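Local coordinates for protein peptidoglycan D,D-transpeptidase MrdA (Pseudomonas aeruginosa, PDB 7KIS) that probably cross-links the peptides of the peptidoglycan cell wall as a penicillin-binding D,D-transpeptidase, captured here with the diazabicyclooctane inhibitor WCK 5153, at residues V61-P66 with N195-H200; R317-L322 with F419-G424; Q515-A520 with Y533-K538. All blocks are in the same frame, centred on the assembly; numbering follows the deposited sequence.

Contact 1. Residues V61-P66 with N195-H200; sequences VQPIPP and NYSGTH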
loop_
_atom_site.group_PDB
_atom_site.type_symbol
_atom_site.label_atom_id
_atom_site.label_comp_id
_atom_site.label_asym_id
_atom_site.label_seq_id
_atom_site.Cartn_x
_atom_site.Cartn_y
_atom_site.Cartn_z
ATOM N N VAL A 61 12.014 29.292 -39.671
ATOM C CA VAL A 61 11.346 28.190 -38.986
ATOM C C VAL A 61 11.555 28.346 -37.486
ATOM O O VAL A 61 12.605 28.827 -37.036
ATOM C CB VAL A 61 11.853 26.826 -39.498
ATOM C CG1 VAL A 61 13.256 26.528 -38.984
ATOM C CG2 VAL A 61 10.884 25.714 -39.116
ATOM N N GLN A 62 10.544 27.955 -36.705
ATOM C CA GLN A 62 10.529 28.184 -35.269
ATOM C C GLN A 62 9.765 27.055 -34.587
ATOM O O GLN A 62 8.657 26.718 -35.035
ATOM C CB GLN A 62 9.889 29.535 -34.942
ATOM C CG GLN A 62 9.799 29.860 -33.463
ATOM C CD GLN A 62 8.367 29.966 -32.984
ATOM O OE1 GLN A 62 7.640 30.883 -33.364
ATOM N NE2 GLN A 62 7.954 29.025 -32.143
ATOM N N PRO A 63 10.310 26.464 -33.526
ATOM C CA PRO A 63 9.677 25.286 -32.923
ATOM C C PRO A 63 8.462 25.635 -32.076
ATOM O O PRO A 63 8.345 26.732 -31.526
ATOM C CB PRO A 63 10.794 24.700 -32.054
ATOM C CG PRO A 63 11.617 25.880 -31.671
ATOM C CD PRO A 63 11.555 26.842 -32.833
ATOM N N ILE A 64 7.554 24.670 -31.975
ATOM C CA ILE A 64 6.310 24.815 -31.225
ATOM C C ILE A 64 6.267 23.734 -30.167
ATOM O O ILE A 64 6.467 22.557 -30.484
ATOM C CB ILE A 64 5.067 24.711 -32.133
ATOM C CG1 ILE A 64 5.132 25.719 -33.278
ATOM C CG2 ILE A 64 3.793 24.897 -31.321
ATOM C CD1 ILE A 64 4.409 25.242 -34.515
ATOM N N PRO A 65 6.003 24.061 -28.903
ATOM C CA PRO A 65 6.012 23.046 -27.846
ATOM C C PRO A 65 4.734 22.227 -27.874
ATOM O O PRO A 65 3.691 22.710 -28.340
ATOM C CB PRO A 65 6.118 23.879 -26.561
ATOM C CG PRO A 65 5.489 25.180 -26.919
ATOM C CD PRO A 65 5.833 25.423 -28.364
ATOM N N PRO A 66 4.766 20.988 -27.390
ATOM C CA PRO A 66 3.548 20.179 -27.324
ATOM C C PRO A 66 2.779 20.426 -26.033
ATOM O O PRO A 66 3.321 20.893 -25.029
ATOM C CB PRO A 66 4.090 18.745 -27.373
ATOM C CG PRO A 66 5.410 18.843 -26.665
ATOM C CD PRO A 66 5.933 20.256 -26.863
ATOM N N ASN A 195 13.236 17.833 -28.764
ATOM C CA ASN A 195 11.855 17.543 -28.399
ATOM C C ASN A 195 11.379 18.425 -27.254
ATOM O O ASN A 195 10.190 18.756 -27.184
ATOM C CB ASN A 195 11.706 16.067 -28.021
ATOM C CG ASN A 195 10.377 15.485 -28.452
ATOM O OD1 ASN A 195 10.260 14.906 -29.531
ATOM N ND2 ASN A 195 9.363 15.638 -27.609
ATOM N N TYR A 196 12.274 18.802 -26.346
ATOM C CA TYR A 196 11.915 19.655 -25.223
ATOM C C TYR A 196 12.178 21.132 -25.489
ATOM O O TYR A 196 12.120 21.936 -24.552
ATOM C CB TYR A 196 12.648 19.200 -23.961
ATOM C CG TYR A 196 11.907 18.108 -23.228
ATOM C CD1 TYR A 196 11.145 18.392 -22.104
ATOM C CD2 TYR A 196 11.947 16.795 -23.677
ATOM C CE1 TYR A 196 10.456 17.397 -21.439
ATOM C CE2 TYR A 196 11.264 15.794 -23.020
ATOM C CZ TYR A 196 10.519 16.100 -21.900
ATOM O OH TYR A 196 9.836 15.104 -21.242
ATOM N N SER A 197 12.467 21.509 -26.733
ATOM C CA SER A 197 12.528 22.921 -27.080
ATOM C C SER A 197 11.151 23.549 -26.911
ATOM O O SER A 197 10.140 22.982 -27.338
ATOM C CB SER A 197 13.027 23.098 -28.513
ATOM O OG SER A 197 13.602 24.380 -28.698
ATOM N N GLY A 198 11.113 24.727 -26.291
ATOM C CA GLY A 198 9.864 25.363 -25.934
ATOM C C GLY A 198 9.157 24.757 -24.745
ATOM O O GLY A 198 8.133 25.302 -24.315
ATOM N N THR A 199 9.657 23.647 -24.200
ATOM C CA THR A 199 9.105 23.034 -22.999
ATOM C C THR A 199 9.988 23.442 -21.827
ATOM O O THR A 199 11.132 22.988 -21.713
ATOM C CB THR A 199 9.036 21.513 -23.133
ATOM O OG1 THR A 199 8.082 21.160 -24.143
ATOM C CG2 THR A 199 8.626 20.878 -21.812
ATOM N N HIS A 200 9.460 24.305 -20.966
ATOM C CA HIS A 200 10.210 24.872 -19.855
ATOM C C HIS A 200 9.859 24.239 -18.514
ATOM O O HIS A 200 10.364 24.688 -17.482
ATOM C CB HIS A 200 10.002 26.388 -19.811
ATOM C CG HIS A 200 10.674 27.113 -20.936
ATOM N ND1 HIS A 200 10.274 28.358 -21.373
ATOM C CD2 HIS A 200 11.723 26.761 -21.717
ATOM C CE1 HIS A 200 11.050 28.742 -22.371
ATOM N NE2 HIS A 200 11.937 27.790 -22.601
#
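Pro63 meets the 195-200 loop at Ser197, where ring atom CG lies 3.9 Å from the hydroxyl OG. That hydroxyl stands anti to the backbone N of Ser197 (chi1 -156°), beside its carbonyl carbon. Pro63 also touches Tyr221, for strand 63-64 pairs antiparallel with strand 220-221. Ile64 points its CB away from the loop and serves that pairing instead, through a backbone bond to Gly220. Pro65 turns back toward the loop and comes nearest at Gly198, with 4.9 Å between the two CA atoms. Its CB lies 3.3 Å from Gly198 O and its CG 3.7 Å from the same oxygen. The Ser197-Gly198 backbone met here belongs to a type II beta turn from Tyr196 to Thr199, closed by Thr199 N to Tyr196 O at 3.0 Å; Gly198 takes the third position with positive phi (75°). Pro66 ends the walk, its CD 3.6 Å from Thr199 OG1, the two side chains crossing at about a right angle. Thr199 OG1 is itself hydrogen-bonded to His216, which Pro66 also touches and on whose ring Tyr196 stacks. The contact thus joins an N-terminal strand and a turn of the dimerisation domain at the surface. With proline rings lacking N-H donors set against carbonyl and hydroxyl oxygens, the two segments are held by van der Waals contact and shape, while Ile64 and Thr199 OG1 find hydrogen-bond partners in Gly220 and His216.

Contact 2. Residues R317-L322 with F419-G424; sequences RVLRGL and FGEADG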
loop_
_atom_site.group_PDB
_atom_site.type_symbol
_atom_site.label_atom_id
_atom_site.label_comp_id
_atom_site.label_asym_id
_atom_site.label_seq_id
_atom_site.Cartn_x
_atom_site.Cartn_y
_atom_site.Cartn_z
ATOM N N ARG A 317 4.163 8.919 2.599
ATOM C CA ARG A 317 4.174 7.802 3.536
ATOM C C ARG A 317 3.803 6.478 2.882
ATOM O O ARG A 317 4.167 5.421 3.407
ATOM C CB ARG A 317 3.228 8.094 4.702
ATOM C CG ARG A 317 3.406 9.483 5.292
ATOM C CD ARG A 317 2.563 9.675 6.541
ATOM N NE ARG A 317 3.262 10.447 7.566
ATOM C CZ ARG A 317 3.421 11.766 7.533
ATOM N NH1 ARG A 317 2.930 12.472 6.524
ATOM N NH2 ARG A 317 4.070 12.382 8.511
ATOM N N VAL A 318 3.097 6.509 1.752
ATOM C CA VAL A 318 2.744 5.270 1.067
ATOM C C VAL A 318 3.982 4.629 0.452
ATOM O O VAL A 318 4.158 3.406 0.510
ATOM C CB VAL A 318 1.661 5.537 0.006
ATOM C CG1 VAL A 318 1.487 4.325 -0.896
ATOM C CG2 VAL A 318 0.346 5.905 0.668
ATOM N N LEU A 319 4.866 5.439 -0.124
ATOM C CA LEU A 319 5.984 4.935 -0.913
ATOM C C LEU A 319 7.292 4.882 -0.140
ATOM O O LEU A 319 8.041 3.908 -0.270
ATOM C CB LEU A 319 6.173 5.801 -2.162
ATOM C CG LEU A 319 4.952 5.888 -3.074
ATOM C CD1 LEU A 319 5.311 6.532 -4.404
ATOM C CD2 LEU A 319 4.361 4.505 -3.284
ATOM N N ARG A 320 7.590 5.905 0.660
ATOM C CA ARG A 320 8.839 5.968 1.406
ATOM C C ARG A 320 8.625 5.894 2.911
ATOM O O ARG A 320 9.577 6.094 3.674
ATOM C CB ARG A 320 9.603 7.242 1.037
ATOM C CG ARG A 320 9.856 7.376 -0.455
ATOM C CD ARG A 320 10.393 8.748 -0.818
ATOM N NE ARG A 320 10.427 8.948 -2.264
ATOM C CZ ARG A 320 9.422 9.455 -2.970
ATOM N NH1 ARG A 320 8.299 9.816 -2.365
ATOM N NH2 ARG A 320 9.539 9.602 -4.284
ATOM N N GLY A 321 7.405 5.603 3.357
ATOM C CA GLY A 321 7.162 5.377 4.767
ATOM C C GLY A 321 7.263 3.907 5.112
ATOM O O GLY A 321 6.393 3.114 4.746
ATOM N N LEU A 322 8.326 3.532 5.813
ATOM C CA LEU A 322 8.622 2.138 6.114
ATOM C C LEU A 322 8.332 1.871 7.586
ATOM O O LEU A 322 8.882 2.544 8.463
ATOM C CB LEU A 322 10.072 1.813 5.763
ATOM C CG LEU A 322 10.394 2.167 4.309
ATOM C CD1 LEU A 322 11.405 3.301 4.232
ATOM C CD2 LEU A 322 10.884 0.952 3.544
ATOM N N PHE A 419 6.611 6.196 -8.559
ATOM C CA PHE A 419 7.954 6.760 -8.565
ATOM C C PHE A 419 8.531 6.803 -7.158
ATOM O O PHE A 419 7.904 7.331 -6.232
ATOM C CB PHE A 419 7.974 8.164 -9.167
ATOM C CG PHE A 419 9.337 8.795 -9.134
ATOM C CD1 PHE A 419 10.351 8.315 -9.946
ATOM C CD2 PHE A 419 9.619 9.836 -8.263
ATOM C CE1 PHE A 419 11.612 8.872 -9.910
ATOM C CE2 PHE A 419 10.883 10.401 -8.222
ATOM C CZ PHE A 419 11.881 9.915 -9.046
ATOM N N GLY A 420 9.729 6.247 -7.000
ATOM C CA GLY A 420 10.432 6.331 -5.736
ATOM C C GLY A 420 9.888 5.427 -4.658
ATOM O O GLY A 420 9.940 5.782 -3.476
ATOM N N GLU A 421 9.362 4.264 -5.030
ATOM C CA GLU A 421 8.862 3.323 -4.039
ATOM C C GLU A 421 10.032 2.683 -3.304
ATOM O O GLU A 421 10.931 2.111 -3.926
ATOM C CB GLU A 421 8.003 2.255 -4.715
ATOM C CG GLU A 421 6.977 1.596 -3.805
ATOM C CD GLU A 421 6.412 0.317 -4.399
ATOM O OE1 GLU A 421 6.183 -0.648 -3.638
ATOM O OE2 GLU A 421 6.198 0.276 -5.629
ATOM N N ALA A 422 10.020 2.781 -1.978
ATOM C CA ALA A 422 11.080 2.187 -1.180
ATOM C C ALA A 422 10.956 0.671 -1.206
ATOM O O ALA A 422 9.851 0.123 -1.190
ATOM C CB ALA A 422 11.027 2.703 0.259
ATOM N N ASP A 423 12.103 -0.008 -1.254
ATOM C CA ASP A 423 12.082 -1.457 -1.387
ATOM C C ASP A 423 11.491 -2.127 -0.155
ATOM O O ASP A 423 10.779 -3.130 -0.280
ATOM C CB ASP A 423 13.503 -1.978 -1.617
ATOM C CG ASP A 423 13.941 -1.874 -3.060
ATOM O OD1 ASP A 423 13.115 -2.154 -3.954
ATOM O OD2 ASP A 423 15.119 -1.528 -3.299
ATOM N N GLY A 424 11.705 -1.553 1.022
ATOM C CA GLY A 424 11.403 -2.255 2.250
ATOM C C GLY A 424 12.518 -3.230 2.572
ATOM O O GLY A 424 13.531 -3.323 1.876
#
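Arg320 lays its guanidinium beside the Phe419-Gly420 backbone, with Gly420 O over one face of the group, 3.4 Å from NE. The chain reaches that place extended from CG to NE, after CG has turned anti to the carbonyl carbon (chi1 -55°), and its CG also packs on Gly420 O. The edge of the guanidinium points at the Phe419 ring, whose CD2 lies in its plane, 4.0 Å from NH2; the angles at Gly420 O and Phe419 O are too poor for a hydrogen bond with the guanidinium, so the approach is polar contact only. Leu319 leaves the same weakly bonded helical turn and sends its two methyls to different targets: CD1 to Phe419 O at 3.3 Å, CD2 to Glu421 CG at 3.9 Å. The side chains of Leu319 and Glu421 cross at about a right angle, and the carboxylate beyond is gripped by two backbone N-H groups, those of Val414 and Ala415. In the transpeptidase fold this brings the loop between helices 398-407 and 429-435 alongside the short turn 317-320, which rests on strands 268-273 and 280-286 through Val318. The backbones are tied directly by Ala422 N to Leu319 O, 2.8 Å long and nearly straight at 164°, the donor standing above the carbonyl plane. Ala422 directs its CB toward the first segment, 3.7 Å from Leu322 CD2, and Leu322 CD2 also lies 3.5 Å from Gly424 CA.

Contact 3. Residues Q515-A520 with Y533-K538; sequences QVVHGA and YLIAGK
Polar contacts gather at His518, the last residue of helix 504-518, whose NE2 faces the backbone of residues 533-535, just before strand 536-541. Ile535 N lies near the plane of the imidazole at its edge, 3.3 Å from NE2, with Tyr533 O 3.4 Å from the same nitrogen. Both hydrogen bonds are weak, and they are alternatives: the first needs NE2 as acceptor, the second needs it as donor. Tyr533 O has a further partner in the hydroxyl of Ser531. The ring is also gripped across its faces. Leu534 CD2 sits over one of them in a CH-pi contact, 3.9 Å from the ring centroid and 14° off its normal, while Val517 CG1 of the same helix stands above the opposite face toward the rim. Apolar packing takes over along the helix. Val517 CG2 meets Ile535 CG2 at 4.0 Å, the side chains crossing obliquely, and Ile535 continues onto Lys600 and Met603 of helix 591-607. One residue earlier, Val516 straddles a carbonyl: its CB and both methyls surround Gly537 O, with CG2 3.3 Å from that oxygen, and CG1 reaches Lys538 CA at 3.8 Å. Lys538 points its CB away from the helix, and its NZ makes weak hydrogen bonds to Ser384 OG and Ser327 O. Helix 504-518 thus backs the start of edge strand 536-541, where Lys538 opens the Lys-Ser-Gly motif that borders the active site of penicillin-binding transpeptidases.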
loop_
_atom_site.group_PDB
_atom_site.type_symbol
_atom_site.label_atom_id
_atom_site.label_comp_id
_atom_site.label_asym_id
_atom_site.label_seq_id
_atom_site.Cartn_x
_atom_site.Cartn_y
_atom_site.Cartn_z
ATOM N N GLN A 515 -12.936 -14.016 10.884
ATOM C CA GLN A 515 -13.378 -13.994 12.272
ATOM C C GLN A 515 -12.694 -12.911 13.095
ATOM O O GLN A 515 -13.078 -12.697 14.250
ATOM C CB GLN A 515 -13.158 -15.363 12.922
ATOM C CG GLN A 515 -13.922 -16.491 12.246
ATOM C CD GLN A 515 -15.423 -16.270 12.253
ATOM O OE1 GLN A 515 -16.019 -15.955 11.222
ATOM N NE2 GLN A 515 -16.042 -16.435 13.418
ATOM N N VAL A 516 -11.682 -12.241 12.539
ATOM C CA VAL A 516 -11.069 -11.104 13.220
ATOM C C VAL A 516 -12.100 -10.006 13.457
ATOM O O VAL A 516 -12.113 -9.361 14.512
ATOM C CB VAL A 516 -9.864 -10.589 12.409
ATOM C CG1 VAL A 516 -9.328 -9.294 12.998
ATOM C CG2 VAL A 516 -8.775 -11.647 12.349
ATOM N N VAL A 517 -12.987 -9.787 12.488
ATOM C CA VAL A 517 -13.901 -8.650 12.513
ATOM C C VAL A 517 -15.289 -9.099 12.955
ATOM O O VAL A 517 -16.036 -8.328 13.566
ATOM C CB VAL A 517 -13.949 -7.965 11.134
ATOM C CG1 VAL A 517 -14.848 -6.739 11.168
ATOM C CG2 VAL A 517 -12.545 -7.584 10.687
ATOM N N HIS A 518 -15.639 -10.355 12.675
ATOM C CA HIS A 518 -16.978 -10.851 12.953
ATOM C C HIS A 518 -17.038 -11.952 14.001
ATOM O O HIS A 518 -18.139 -12.275 14.463
ATOM C CB HIS A 518 -17.638 -11.362 11.663
ATOM C CG HIS A 518 -17.937 -10.282 10.670
ATOM N ND1 HIS A 518 -19.043 -9.466 10.771
ATOM C CD2 HIS A 518 -17.275 -9.883 9.558
ATOM C CE1 HIS A 518 -19.050 -8.610 9.763
ATOM N NE2 HIS A 518 -17.988 -8.843 9.013
ATOM N N GLY A 519 -15.908 -12.536 14.391
ATOM C CA GLY A 519 -15.934 -13.595 15.376
ATOM C C GLY A 519 -16.346 -13.100 16.748
ATOM O O GLY A 519 -16.194 -11.929 17.098
ATOM N N ALA A 520 -16.883 -14.027 17.545
ATOM C CA ALA A 520 -17.319 -13.692 18.895
ATOM C C ALA A 520 -16.160 -13.265 19.787
ATOM O O ALA A 520 -16.389 -12.608 20.809
ATOM C CB ALA A 520 -18.053 -14.876 19.523
ATOM N N TYR A 533 -21.445 -6.316 5.238
ATOM C CA TYR A 533 -20.745 -7.286 4.411
ATOM C C TYR A 533 -19.645 -7.922 5.244
ATOM O O TYR A 533 -19.176 -7.348 6.231
ATOM C CB TYR A 533 -20.156 -6.635 3.153
ATOM C CG TYR A 533 -19.410 -5.349 3.432
ATOM C CD1 TYR A 533 -20.052 -4.123 3.352
ATOM C CD2 TYR A 533 -18.065 -5.363 3.781
ATOM C CE1 TYR A 533 -19.378 -2.947 3.609
ATOM C CE2 TYR A 533 -17.382 -4.188 4.041
ATOM C CZ TYR A 533 -18.046 -2.984 3.953
ATOM O OH TYR A 533 -17.379 -1.809 4.210
ATOM N N LEU A 534 -19.233 -9.118 4.836
ATOM C CA LEU A 534 -18.183 -9.822 5.556
ATOM C C LEU A 534 -16.831 -9.190 5.250
ATOM O O LEU A 534 -16.512 -8.908 4.091
ATOM C CB LEU A 534 -18.183 -11.304 5.185
ATOM C CG LEU A 534 -19.382 -12.098 5.710
ATOM C CD1 LEU A 534 -19.236 -13.576 5.391
ATOM C CD2 LEU A 534 -19.561 -11.883 7.207
ATOM N N ILE A 535 -16.040 -8.963 6.293
ATOM C CA ILE A 535 -14.721 -8.355 6.171
ATOM C C ILE A 535 -13.693 -9.369 6.645
ATOM O O ILE A 535 -13.769 -9.856 7.781
ATOM C CB ILE A 535 -14.613 -7.053 6.981
ATOM C CG1 ILE A 535 -15.663 -6.044 6.515
ATOM C CG2 ILE A 535 -13.211 -6.472 6.874
ATOM C CD1 ILE A 535 -16.010 -5.002 7.557
ATOM N N ALA A 536 -12.735 -9.689 5.779
ATOM C CA ALA A 536 -11.624 -10.566 6.136
ATOM C C ALA A 536 -10.397 -9.678 6.306
ATOM O O ALA A 536 -9.683 -9.376 5.350
ATOM C CB ALA A 536 -11.412 -11.643 5.078
ATOM N N GLY A 537 -10.162 -9.250 7.546
ATOM C CA GLY A 537 -9.083 -8.338 7.857
ATOM C C GLY A 537 -8.289 -8.812 9.060
ATOM O O GLY A 537 -8.543 -9.882 9.616
ATOM N N LYS A 538 -7.309 -7.994 9.436
ATOM C CA LYS A 538 -6.526 -8.256 10.636
ATOM C C LYS A 538 -5.863 -6.967 11.092
ATOM O O LYS A 538 -5.274 -6.248 10.279
ATOM C CB LYS A 538 -5.470 -9.339 10.417
ATOM C CG LYS A 538 -4.767 -9.697 11.712
ATOM C CD LYS A 538 -3.717 -10.759 11.529
ATOM C CE LYS A 538 -3.247 -11.259 12.877
ATOM N NZ LYS A 538 -3.042 -10.113 13.804
#

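The three contacts follow one another along the chain and do not touch. Contact 1 belongs to the dimerisation domain, with its centre about 57 Å from that of contact 3 and on the opposite side of the chain's centre. Contact 2 lies between them in distance, about 35 Å from contact 1 and about 29 Å from contact 3, centre to centre; its nearest atoms are about 13 Å and 16 Å from theirs. Contacts 2 and 3 share the transpeptidase domain, but only contact 3 reaches the catalytic site: the Lys538 side chain comes within about 3 Å of that of Ser327, the predicted acyl-ester nucleophile, and about 5 Å of the bound inhibitor.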